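Local atomic coordinates of extracellular solute-binding protein, family 5 (Chelativorans sp., PDB entry 6WM6), a protein that binds EDTA and related aminopolycarboxylates in the periplasm, probably delivering them to an ABC transporter for uptake. Residues T59-T64 with E213-S218; G220-E225 with D250-R255; V224-F227 with V233-V236. All blocks are in the same frame, centred on the assembly; numbering follows the deposited sequence. Where two conformers were deposited one is given.

Interaction 1. Residues T59-T64 with E213-S218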
ATOM      1  N   THR A  59     -11.749  -6.087  13.208  1.00 25.99           N
ATOM      2  CA  THR A  59     -12.444  -7.366  13.280  1.00 27.16           C
ATOM      3  C   THR A  59     -11.554  -8.538  12.905  1.00 25.73           C
ATOM      4  O   THR A  59     -11.966  -9.688  13.070  1.00 29.41           O
ATOM      5  CB  THR A  59     -13.683  -7.363  12.366  1.00 25.07           C
ATOM      6  OG1 THR A  59     -13.296  -7.011  11.041  1.00 32.89           O
ATOM      7  CG2 THR A  59     -14.694  -6.350  12.888  1.00 33.60           C
ATOM      8  N   ASN A  60     -10.347  -8.269  12.430  1.00 22.78           N
ATOM      9  CA  ASN A  60      -9.374  -9.285  12.045  1.00 23.99           C
ATOM     10  C   ASN A  60      -8.015  -8.725  12.443  1.00 20.55           C
ATOM     11  O   ASN A  60      -7.682  -7.601  12.076  1.00 21.57           O
ATOM     12  CB  ASN A  60      -9.453  -9.553  10.534  1.00 22.96           C
ATOM     13  CG  ASN A  60      -8.567 -10.705  10.092  1.00 21.27           C
ATOM     14  OD1 ASN A  60      -7.357 -10.737  10.384  1.00 22.23           O
ATOM     15  ND2 ASN A  60      -9.137 -11.633   9.355  1.00 23.97           N
ATOM     16  N   TRP A  61      -7.259  -9.498  13.218  1.00 19.78           N
ATOM     17  CA  TRP A  61      -6.017  -9.065  13.812  1.00 18.39           C
ATOM     18  C   TRP A  61      -4.804  -9.589  13.060  1.00 18.76           C
ATOM     19  O   TRP A  61      -3.677  -9.367  13.511  1.00 20.20           O
ATOM     20  CB  TRP A  61      -5.939  -9.521  15.269  1.00 19.81           C
ATOM     21  CG  TRP A  61      -6.934  -8.830  16.124  1.00 20.10           C
ATOM     22  CD1 TRP A  61      -8.222  -9.220  16.359  1.00 21.48           C
ATOM     23  CD2 TRP A  61      -6.723  -7.625  16.860  1.00 18.80           C
ATOM     24  NE1 TRP A  61      -8.830  -8.315  17.196  1.00 22.88           N
ATOM     25  CE2 TRP A  61      -7.932  -7.328  17.511  1.00 20.46           C
ATOM     26  CE3 TRP A  61      -5.634  -6.764  17.026  1.00 20.65           C
ATOM     27  CZ2 TRP A  61      -8.077  -6.204  18.326  1.00 22.88           C
ATOM     28  CZ3 TRP A  61      -5.783  -5.659  17.832  1.00 22.43           C
ATOM     29  CH2 TRP A  61      -6.995  -5.387  18.470  1.00 22.47           C
ATOM     30  N   ASN A  62      -5.018 -10.241  11.920  1.00 20.08           N
ATOM     31  CA  ASN A  62      -3.967 -10.915  11.165  1.00 16.91           C
ATOM     32  C   ASN A  62      -3.792 -10.185   9.839  1.00 18.19           C
ATOM     33  O   ASN A  62      -4.508 -10.445   8.865  1.00 17.73           O
ATOM     34  CB  ASN A  62      -4.358 -12.381  10.978  1.00 19.00           C
ATOM     35  CG  ASN A  62      -3.360 -13.163  10.169  1.00 18.20           C
ATOM     36  OD1 ASN A  62      -2.370 -12.621   9.638  1.00 18.89           O
ATOM     37  ND2 ASN A  62      -3.608 -14.484  10.073  1.00 19.98           N
ATOM     38  N   VAL A  63      -2.815  -9.284   9.790  1.00 17.36           N
ATOM     39  CA  VAL A  63      -2.641  -8.423   8.618  1.00 17.43           C
ATOM     40  C   VAL A  63      -2.298  -9.217   7.373  1.00 17.47           C
ATOM     41  O   VAL A  63      -2.472  -8.722   6.250  1.00 19.08           O
ATOM     42  CB  VAL A  63      -1.592  -7.331   8.909  1.00 17.44           C
ATOM     43  CG1 VAL A  63      -0.183  -7.882   8.883  1.00 18.78           C
ATOM     44  CG2 VAL A  63      -1.754  -6.176   7.922  1.00 20.31           C
ATOM     45  N   THR A  64      -1.754 -10.426   7.529  1.00 17.13           N
ATOM     46  CA  THR A  64      -1.368 -11.257   6.400  1.00 17.26           C
ATOM     47  C   THR A  64      -2.549 -11.983   5.777  1.00 17.52           C
ATOM     48  O   THR A  64      -2.405 -12.581   4.699  1.00 18.78           O
ATOM     49  CB  THR A  64      -0.244 -12.235   6.737  1.00 17.48           C
ATOM     50  OG1 THR A  64      -0.744 -13.337   7.514  1.00 18.85           O
ATOM     51  CG2 THR A  64       0.879 -11.533   7.506  1.00 19.93           C
ATOM     52  N   GLU A 213      -9.084 -13.582  17.412  1.00 22.82           N
ATOM     53  CA  GLU A 213      -8.833 -13.282  18.810  1.00 23.53           C
ATOM     54  C   GLU A 213      -8.000 -12.022  18.966  1.00 22.57           C
ATOM     55  O   GLU A 213      -7.074 -11.779  18.192  1.00 22.76           O
ATOM     56  CB  GLU A 213      -8.104 -14.434  19.494  1.00 26.34           C
ATOM     57  CG  GLU A 213      -8.849 -15.764  19.486  1.00 33.47           C
ATOM     58  CD  GLU A 213     -10.221 -15.666  20.126  1.00 58.21           C
ATOM     59  OE1 GLU A 213     -11.207 -16.095  19.489  1.00 60.89           O
ATOM     60  OE2 GLU A 213     -10.315 -15.150  21.261  1.00 59.89           O
ATOM     61  N   VAL A 214      -8.327 -11.228  19.972  1.00 23.53           N
ATOM     62  CA  VAL A 214      -7.446 -10.110  20.342  1.00 23.68           C
ATOM     63  C   VAL A 214      -6.127 -10.704  20.811  1.00 21.06           C
ATOM     64  O   VAL A 214      -6.125 -11.597  21.687  1.00 23.55           O
ATOM     65  CB  VAL A 214      -8.095  -9.268  21.452  1.00 23.06           C
ATOM     66  CG1 VAL A 214      -7.197  -8.082  21.804  1.00 23.94           C
ATOM     67  CG2 VAL A 214      -9.478  -8.777  21.019  1.00 25.53           C
ATOM     68  N   PRO A 215      -4.992 -10.289  20.269  1.00 20.59           N
ATOM     69  CA  PRO A 215      -3.743 -10.985  20.614  1.00 20.56           C
ATOM     70  C   PRO A 215      -3.337 -10.681  22.047  1.00 19.77           C
ATOM     71  O   PRO A 215      -3.275  -9.514  22.443  1.00 24.11           O
ATOM     72  CB  PRO A 215      -2.731 -10.435  19.601  1.00 21.62           C
ATOM     73  CG  PRO A 215      -3.343  -9.126  19.116  1.00 21.74           C
ATOM     74  CD  PRO A 215      -4.818  -9.320  19.170  1.00 20.80           C
ATOM     75  N   ALA A 216      -3.031 -11.735  22.803  1.00 20.65           N
ATOM     76  CA  ALA A 216      -2.505 -11.613  24.155  1.00 23.97           C
ATOM     77  C   ALA A 216      -0.982 -11.604  24.184  1.00 28.26           C
ATOM     78  O   ALA A 216      -0.389 -11.246  25.205  1.00 34.74           O
ATOM     79  CB  ALA A 216      -3.027 -12.758  25.027  1.00 26.19           C
ATOM     80  N   TRP A 217      -0.350 -11.934  23.070  1.00 19.48           N
ATOM     81  CA  TRP A 217       1.089 -12.100  22.938  1.00 18.95           C
ATOM     82  C   TRP A 217       1.695 -10.906  22.210  1.00 18.21           C
ATOM     83  O   TRP A 217       1.006 -10.087  21.606  1.00 18.56           O
ATOM     84  CB  TRP A 217       1.352 -13.386  22.118  1.00 18.91           C
ATOM     85  CG  TRP A 217       0.529 -13.415  20.854  1.00 19.41           C
ATOM     86  CD1 TRP A 217      -0.678 -14.042  20.690  1.00 20.46           C
ATOM     87  CD2 TRP A 217       0.807 -12.753  19.619  1.00 19.24           C
ATOM     88  NE1 TRP A 217      -1.157 -13.812  19.429  1.00 20.61           N
ATOM     89  CE2 TRP A 217      -0.268 -13.033  18.740  1.00 19.20           C
ATOM     90  CE3 TRP A 217       1.869 -11.973  19.153  1.00 18.70           C
ATOM     91  CZ2 TRP A 217      -0.309 -12.536  17.431  1.00 20.27           C
ATOM     92  CZ3 TRP A 217       1.816 -11.479  17.838  1.00 19.80           C
ATOM     93  CH2 TRP A 217       0.737 -11.774  17.008  1.00 20.47           C
ATOM     94  N   SER A 218       3.024 -10.832  22.266  1.00 18.67           N
ATOM     95  CA  SER A 218       3.749  -9.831  21.509  1.00 16.71           C
ATOM     96  C   SER A 218       5.184 -10.272  21.296  1.00 17.33           C
ATOM     97  O   SER A 218       5.767 -10.950  22.139  1.00 18.12           O
ATOM     98  CB  SER A 218       3.764  -8.495  22.269  1.00 18.71           C
ATOM     99  OG  SER A 218       4.598  -7.575  21.593  1.00 17.78           O
TER
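E213 opens the contact with its backbone carbonyl: E213 O lies 3.4 Å from W61 CD1, oblique to the indole. This residue is the first to leave helical torsions after helix 202-212, so the chain turns across the indole as it quits the helix.

V214 follows. Its CA stands 4.0 Å from the centroid of the five-membered ring of W61 and only 15° off the ring normal, a CH-pi contact over the face. The valine side chain runs alongside the indole, pointing the same way, and V214 CG2 comes to 4.0 Å from W61 CZ2 near the rim.

P215 continues on the same face. Its CD lies 3.8 Å from the centroid of the six-membered ring, and P215 CD to W61 CE3, at 3.4 Å, marks close packing. CD, with CG beside it, meets W61, while CB lies over a face of W217.

W61 CG stands anti to its carbonyl carbon (chi1 -68°), which turns the indole face to V214 and P215. The turn around it is fixed by N60 OD1, which accepts from N62 N at 2.8 Å, in the carbonyl plane, an Asx turn spanning the tryptophan.

In the fold, W61 packs on V76 and T77 of helix 71-77 and meets F227 edge-to-face, and V214 packs on V224 and F227 of strand 222-228, while N62 and W217 rest on helix 202-212.

Interaction 2. Residues G220-E225 with D250-R255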
ATOM      1  N   GLY A 220       7.082  -7.543  20.089  1.00 15.89           N
ATOM      2  CA  GLY A 220       7.481  -6.169  19.839  1.00 15.45           C
ATOM      3  C   GLY A 220       7.511  -5.346  21.105  1.00 16.18           C
ATOM      4  O   GLY A 220       7.402  -5.870  22.221  1.00 16.72           O
ATOM      5  N   PRO A 221       7.605  -4.024  20.959  1.00 16.03           N
ATOM      6  CA  PRO A 221       7.771  -3.158  22.139  1.00 15.77           C
ATOM      7  C   PRO A 221       6.518  -3.017  22.979  1.00 16.27           C
ATOM      8  O   PRO A 221       6.639  -2.703  24.168  1.00 17.49           O
ATOM      9  CB  PRO A 221       8.209  -1.807  21.527  1.00 16.69           C
ATOM     10  CG  PRO A 221       7.686  -1.862  20.112  1.00 16.13           C
ATOM     11  CD  PRO A 221       7.869  -3.301  19.698  1.00 16.49           C
ATOM     12  N   TYR A 222       5.343  -3.243  22.395  1.00 16.93           N
ATOM     13  CA  TYR A 222       4.067  -3.069  23.077  1.00 16.66           C
ATOM     14  C   TYR A 222       3.244  -4.355  22.992  1.00 17.56           C
ATOM     15  O   TYR A 222       3.547  -5.248  22.193  1.00 18.52           O
ATOM     16  CB  TYR A 222       3.295  -1.866  22.479  1.00 17.27           C
ATOM     17  CG  TYR A 222       3.930  -0.527  22.839  1.00 16.55           C
ATOM     18  CD1 TYR A 222       3.674   0.078  24.047  1.00 17.04           C
ATOM     19  CD2 TYR A 222       4.783   0.109  21.959  1.00 16.97           C
ATOM     20  CE1 TYR A 222       4.257   1.266  24.393  1.00 17.14           C
ATOM     21  CE2 TYR A 222       5.369   1.321  22.283  1.00 17.23           C
ATOM     22  CZ  TYR A 222       5.104   1.886  23.507  1.00 16.88           C
ATOM     23  OH  TYR A 222       5.693   3.083  23.887  1.00 18.35           O
ATOM     24  N   MET A 223       2.217  -4.442  23.827  1.00 17.95           N
ATOM     25  CA  MET A 223       1.290  -5.565  23.800  1.00 17.45           C
ATOM     26  C   MET A 223      -0.090  -5.056  24.165  1.00 17.83           C
ATOM     27  O   MET A 223      -0.213  -4.055  24.858  1.00 18.84           O
ATOM     28  CB  MET A 223       1.762  -6.670  24.753  1.00 20.18           C
ATOM     29  CG  MET A 223       1.716  -6.309  26.232  1.00 20.76           C
ATOM     30  SD  MET A 223       2.648  -7.487  27.243  1.00 23.40           S
ATOM     31  CE  MET A 223       1.944  -9.054  26.771  1.00 32.99           C
ATOM     32  N   VAL A 224      -1.124  -5.759  23.718  1.00 19.39           N
ATOM     33  CA  VAL A 224      -2.493  -5.306  23.956  1.00 20.92           C
ATOM     34  C   VAL A 224      -2.890  -5.559  25.404  1.00 20.92           C
ATOM     35  O   VAL A 224      -2.796  -6.694  25.910  1.00 23.36           O
ATOM     36  CB  VAL A 224      -3.461  -5.985  22.977  1.00 22.93           C
ATOM     37  CG1 VAL A 224      -4.912  -5.526  23.262  1.00 24.89           C
ATOM     38  CG2 VAL A 224      -3.095  -5.671  21.559  1.00 24.85           C
ATOM     39  N   GLU A 225      -3.328  -4.505  26.080  1.00 19.86           N
ATOM     40  CA  GLU A 225      -3.950  -4.582  27.396  1.00 20.90           C
ATOM     41  C   GLU A 225      -5.457  -4.799  27.302  1.00 23.07           C
ATOM     42  O   GLU A 225      -6.004  -5.595  28.076  1.00 23.96           O
ATOM     43  CB  GLU A 225      -3.653  -3.309  28.193  1.00 23.33           C
ATOM     44  CG  GLU A 225      -4.240  -3.299  29.603  1.00 25.77           C
ATOM     45  CD  GLU A 225      -3.960  -2.004  30.344  1.00 28.36           C
ATOM     46  OE1 GLU A 225      -4.519  -0.953  29.962  1.00 32.41           O
ATOM     47  OE2 GLU A 225      -3.160  -2.028  31.310  1.00 37.47           O
ATOM     48  N   ASP A 250       3.840   4.744  28.696  1.00 20.14           N
ATOM     49  CA  ASP A 250       3.084   3.855  29.571  1.00 20.94           C
ATOM     50  C   ASP A 250       1.915   3.221  28.836  1.00 18.95           C
ATOM     51  O   ASP A 250       1.574   2.071  29.108  1.00 22.15           O
ATOM     52  CB  ASP A 250       2.556   4.631  30.780  1.00 23.03           C
ATOM     53  CG  ASP A 250       3.663   5.094  31.702  1.00 27.39           C
ATOM     54  OD1 ASP A 250       4.575   4.298  31.980  1.00 31.04           O
ATOM     55  OD2 ASP A 250       3.613   6.265  32.130  1.00 30.60           O
ATOM     56  N   LYS A 251       1.287   3.952  27.914  1.00 19.00           N
ATOM     57  CA  LYS A 251       0.241   3.400  27.078  1.00 19.15           C
ATOM     58  C   LYS A 251       0.318   4.008  25.689  1.00 17.91           C
ATOM     59  O   LYS A 251       0.610   5.200  25.521  1.00 18.75           O
ATOM     60  CB  LYS A 251      -1.169   3.627  27.651  1.00 21.92           C
ATOM     61  CG  LYS A 251      -1.348   3.055  29.047  1.00 23.71           C
ATOM     62  CD  LYS A 251      -2.810   2.784  29.366  1.00 29.58           C
ATOM     63  CE  LYS A 251      -2.963   2.310  30.808  1.00 32.90           C
ATOM     64  NZ  LYS A 251      -4.353   1.865  31.110  1.00 40.35           N
ATOM     65  N   LEU A 252       0.058   3.164  24.689  1.00 18.06           N
ATOM     66  CA  LEU A 252      -0.113   3.556  23.295  1.00 17.78           C
ATOM     67  C   LEU A 252      -1.512   3.102  22.903  1.00 18.28           C
ATOM     68  O   LEU A 252      -1.848   1.913  23.050  1.00 19.28           O
ATOM     69  CB  LEU A 252       0.931   2.864  22.420  1.00 18.65           C
ATOM     70  CG  LEU A 252       0.739   3.038  20.915  1.00 19.41           C
ATOM     71  CD1 LEU A 252       0.796   4.503  20.516  1.00 22.07           C
ATOM     72  CD2 LEU A 252       1.815   2.225  20.182  1.00 22.58           C
ATOM     73  N   LYS A 253      -2.345   4.036  22.473  1.00 18.01           N
ATOM     74  CA  LYS A 253      -3.744   3.767  22.208  1.00 17.36           C
ATOM     75  C   LYS A 253      -4.068   4.076  20.756  1.00 18.23           C
ATOM     76  O   LYS A 253      -3.545   5.039  20.179  1.00 18.97           O
ATOM     77  CB  LYS A 253      -4.639   4.627  23.120  1.00 19.21           C
ATOM     78  CG  LYS A 253      -4.579   4.196  24.578  1.00 20.84           C
ATOM     79  CD  LYS A 253      -5.261   5.181  25.505  1.00 22.55           C
ATOM     80  CE  LYS A 253      -5.299   4.606  26.907  1.00 24.95           C
ATOM     81  NZ  LYS A 253      -5.867   5.585  27.871  1.00 30.84           N
ATOM     82  N   PHE A 254      -4.939   3.254  20.162  1.00 17.87           N
ATOM     83  CA  PHE A 254      -5.497   3.507  18.836  1.00 18.87           C
ATOM     84  C   PHE A 254      -6.990   3.705  19.006  1.00 18.14           C
ATOM     85  O   PHE A 254      -7.697   2.779  19.429  1.00 18.93           O
ATOM     86  CB  PHE A 254      -5.157   2.360  17.895  1.00 18.23           C
ATOM     87  CG  PHE A 254      -3.691   2.227  17.629  1.00 18.54           C
ATOM     88  CD1 PHE A 254      -3.067   3.063  16.713  1.00 18.23           C
ATOM     89  CD2 PHE A 254      -2.944   1.286  18.298  1.00 20.98           C
ATOM     90  CE1 PHE A 254      -1.719   2.952  16.462  1.00 19.84           C
ATOM     91  CE2 PHE A 254      -1.571   1.157  18.038  1.00 20.69           C
ATOM     92  CZ  PHE A 254      -0.968   1.987  17.135  1.00 19.52           C
ATOM     93  N   ARG A 255      -7.452   4.919  18.736  1.00 19.55           N
ATOM     94  CA  ARG A 255      -8.851   5.285  18.890  0.59 19.80           C
ATOM     95  C   ARG A 255      -9.542   5.182  17.538  1.00 20.86           C
ATOM     96  O   ARG A 255      -9.094   5.780  16.560  1.00 21.67           O
ATOM     97  CB  ARG A 255      -8.940   6.717  19.409  0.59 20.74           C
ATOM     98  CG  ARG A 255     -10.364   7.261  19.532  0.59 24.92           C
ATOM     99  CD  ARG A 255     -11.067   6.775  20.777  0.59 31.32           C
ATOM    100  NE  ARG A 255     -12.306   7.532  20.981  0.59 35.03           N
ATOM    101  CZ  ARG A 255     -13.527   7.073  20.726  0.59 29.92           C
ATOM    102  NH1 ARG A 255     -13.707   5.844  20.270  0.59 30.00           N
ATOM    103  NH2 ARG A 255     -14.576   7.857  20.940  0.59 33.33           N
TER
HETATM  104  O   HOH W   1      -2.662  -0.264  33.083  1.00 44.29           O
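Y222 and L252, the residues of closest backbone approach, have CA atoms 7.8 Å apart, too far for neighbouring strands. Strand 232-237 runs between 222-225 and 251-255 and is antiparallel to both, so these two run in the same sense and meet through side chains alone, on both faces of the sheet.

On one face, beside L235, the phenol ring of Y222 is covered by L252. L252 CB stands 4.3 Å from the ring centroid and 13° off the normal, a CH-pi contact over the face, and L252 CD2 reaches Y222 CD2 at 4.1 Å. The two side chains cross at about a right angle. The Y222 hydroxyl is hydrogen-bonded to L249 N, which ties the far end of the ring to the chain leading into strand 251-256.

The other face carries charge. K251 starts away from E225, but its extended chain brings NZ within 3.0 Å of E225 OE1, a hydrogen-bonded salt bridge that uses the syn lone pair of the oxygen. A water donates to E225 OE2 at 2.6 Å and weakly accepts from K251 NZ. Replacing K251 by a methionine would probably leave E225 OE1 without its charged mate and the carboxylate freer to turn.

K253, on the same face, bonds instead to E49 of strand 49-54. Y222 and L252 are buried, whereas E225 is exposed and K251 partly so. Both contacts belong to a four-stranded mixed sheet of this family 5 periplasmic solute-binding fold, ordered 49-54, 251-256, 232-237, 222-228, in which 251-256 and 222-228 are second neighbours flanking 232-237.

Interaction 3. Residues V224-F227 with V233-V236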
ATOM      1  N   VAL A 224      -1.124  -5.759  23.718  1.00 19.39           N
ATOM      2  CA  VAL A 224      -2.493  -5.306  23.956  1.00 20.92           C
ATOM      3  C   VAL A 224      -2.890  -5.559  25.404  1.00 20.92           C
ATOM      4  O   VAL A 224      -2.796  -6.694  25.910  1.00 23.36           O
ATOM      5  CB  VAL A 224      -3.461  -5.985  22.977  1.00 22.93           C
ATOM      6  CG1 VAL A 224      -4.912  -5.526  23.262  1.00 24.89           C
ATOM      7  CG2 VAL A 224      -3.095  -5.671  21.559  1.00 24.85           C
ATOM      8  N   GLU A 225      -3.328  -4.505  26.080  1.00 19.86           N
ATOM      9  CA  GLU A 225      -3.950  -4.582  27.396  1.00 20.90           C
ATOM     10  C   GLU A 225      -5.457  -4.799  27.302  1.00 23.07           C
ATOM     11  O   GLU A 225      -6.004  -5.595  28.076  1.00 23.96           O
ATOM     12  CB  GLU A 225      -3.653  -3.309  28.193  1.00 23.33           C
ATOM     13  CG  GLU A 225      -4.240  -3.299  29.603  1.00 25.77           C
ATOM     14  CD  GLU A 225      -3.960  -2.004  30.344  1.00 28.36           C
ATOM     15  OE1 GLU A 225      -4.519  -0.953  29.962  1.00 32.41           O
ATOM     16  OE2 GLU A 225      -3.160  -2.028  31.310  1.00 37.47           O
ATOM     17  N   SER A 226      -6.142  -4.096  26.398  1.00 22.02           N
ATOM     18  CA  SER A 226      -7.576  -4.242  26.247  1.00 21.95           C
ATOM     19  C   SER A 226      -8.011  -3.785  24.864  1.00 22.01           C
ATOM     20  O   SER A 226      -7.313  -3.022  24.182  1.00 21.24           O
ATOM     21  CB  SER A 226      -8.350  -3.438  27.302  1.00 26.14           C
ATOM     22  OG  SER A 226      -8.131  -2.047  27.123  1.00 27.73           O
ATOM     23  N   PHE A 227      -9.184  -4.260  24.462  1.00 23.67           N
ATOM     24  CA  PHE A 227      -9.823  -3.856  23.224  1.00 21.99           C
ATOM     25  C   PHE A 227     -11.298  -3.619  23.482  1.00 24.73           C
ATOM     26  O   PHE A 227     -12.005  -4.532  23.931  1.00 27.24           O
ATOM     27  CB  PHE A 227      -9.662  -4.915  22.137  1.00 21.81           C
ATOM     28  CG  PHE A 227     -10.366  -4.589  20.860  1.00 23.24           C
ATOM     29  CD1 PHE A 227     -10.132  -3.385  20.209  1.00 24.86           C
ATOM     30  CD2 PHE A 227     -11.264  -5.491  20.295  1.00 24.56           C
ATOM     31  CE1 PHE A 227     -10.776  -3.082  19.023  1.00 26.90           C
ATOM     32  CE2 PHE A 227     -11.900  -5.197  19.107  1.00 27.30           C
ATOM     33  CZ  PHE A 227     -11.654  -3.997  18.465  1.00 26.22           C
ATOM     34  N   VAL A 233      -8.244   0.504  21.082  1.00 19.49           N
ATOM     35  CA  VAL A 233      -7.212  -0.494  21.384  1.00 19.80           C
ATOM     36  C   VAL A 233      -6.239   0.157  22.349  1.00 18.83           C
ATOM     37  O   VAL A 233      -5.706   1.236  22.051  1.00 19.84           O
ATOM     38  CB  VAL A 233      -6.469  -0.926  20.112  1.00 20.21           C
ATOM     39  CG1 VAL A 233      -5.585  -2.141  20.421  1.00 22.84           C
ATOM     40  CG2 VAL A 233      -7.420  -1.223  18.968  1.00 23.62           C
ATOM     41  N   THR A 234      -5.994  -0.473  23.488  1.00 17.94           N
ATOM     42  CA  THR A 234      -5.035   0.020  24.469  1.00 19.52           C
ATOM     43  C   THR A 234      -3.862  -0.937  24.546  1.00 19.66           C
ATOM     44  O   THR A 234      -4.043  -2.115  24.878  1.00 19.83           O
ATOM     45  CB  THR A 234      -5.689   0.187  25.838  1.00 19.94           C
ATOM     46  OG1 THR A 234      -6.745   1.145  25.719  1.00 21.13           O
ATOM     47  CG2 THR A 234      -4.676   0.702  26.834  1.00 20.33           C
ATOM     48  N   LEU A 235      -2.661  -0.428  24.269  1.00 18.73           N
ATOM     49  CA  LEU A 235      -1.424  -1.188  24.396  1.00 18.62           C
ATOM     50  C   LEU A 235      -0.568  -0.648  25.533  1.00 18.63           C
ATOM     51  O   LEU A 235      -0.619   0.547  25.864  1.00 19.90           O
ATOM     52  CB  LEU A 235      -0.599  -1.142  23.112  1.00 18.88           C
ATOM     53  CG  LEU A 235      -1.246  -1.733  21.866  1.00 20.48           C
ATOM     54  CD1 LEU A 235      -2.219  -0.822  21.225  1.00 24.25           C
ATOM     55  CD2 LEU A 235      -0.156  -2.104  20.853  1.00 29.38           C
ATOM     56  N   VAL A 236       0.218  -1.533  26.133  1.00 19.55           N
ATOM     57  CA  VAL A 236       1.152  -1.201  27.205  1.00 18.96           C
ATOM     58  C   VAL A 236       2.497  -1.804  26.837  1.00 18.16           C
ATOM     59  O   VAL A 236       2.575  -2.677  25.962  1.00 18.12           O
ATOM     60  CB  VAL A 236       0.661  -1.753  28.575  1.00 20.64           C
ATOM     61  CG1 VAL A 236      -0.636  -1.048  28.979  1.00 21.70           C
ATOM     62  CG2 VAL A 236       0.477  -3.276  28.504  1.00 20.44           C
TER
HETATM   63  O   HOH W   2      -9.057  -0.325  25.115  1.00 22.55           O
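E225 and S226 both face T234 and make a classic beta bulge in the hairpin of strands 222-228 and 232-237. The two short segments run antiparallel, at 166° between their directions, and the register slips by one residue between V224-L235, a non-hydrogen-bonded pair, and S226-T234, a hydrogen-bonded one.

The evidence lies at a single acceptor. T234 O takes E225 N at 2.8 Å and S226 N at 3.3 Å, both donors in the plane of the carbonyl, so one oxygen is gripped twice. The return bond, T234 N to S226 O, is 3.0 Å long and nearly straight at 174°. Past the bulge, F227 and V233 resume regular pairing with their side chains on the same face; F227 CD1 touches V233 CG2 at 3.7 Å, the methyl lying oblique to the ring. The extra residue also lets the side chains of V224 and L235 diverge, although V224 CG2 still packs on L235 CG.

On the opposite face E225 lies alongside T234. With CG anti to the backbone N (chi1 -179°), its carboxylate is carried out over the neighbouring strand: E225 OE1, whose polar partner is K251, comes within 3.5 Å of T234 CG2, and E225 OE2 within 3.6 Å of V236 CG1. Aliphatic groups thus floor the carboxylate while its charge is met elsewhere.

S226 and T234 share that face. Their hydroxyls do not bond directly; a water joins them, 2.8 Å from S226 OG and 2.8 Å from T234 OG1.

All three interactions converge on strand 222-228. Interactions 2 and 3 share V224 and E225 and lie about 5 Å apart between centres, whereas interaction 1 sits some 12 to 13 Å from both and reaches the strand through V214, P215 and W61. Their chemistry differs with place: interaction 1 joins two loops by CH-pi packing on a buried tryptophan; interaction 3 is backbone pairing of adjacent strands, with a water bridge at an exposed serine; interaction 2 spans one strand further, pairing a buried aromatic contact with a salt bridge at the more exposed face. L252 O and L235 N, at 2.8 Å, probably continue the pairing from 233-236 into 250-255.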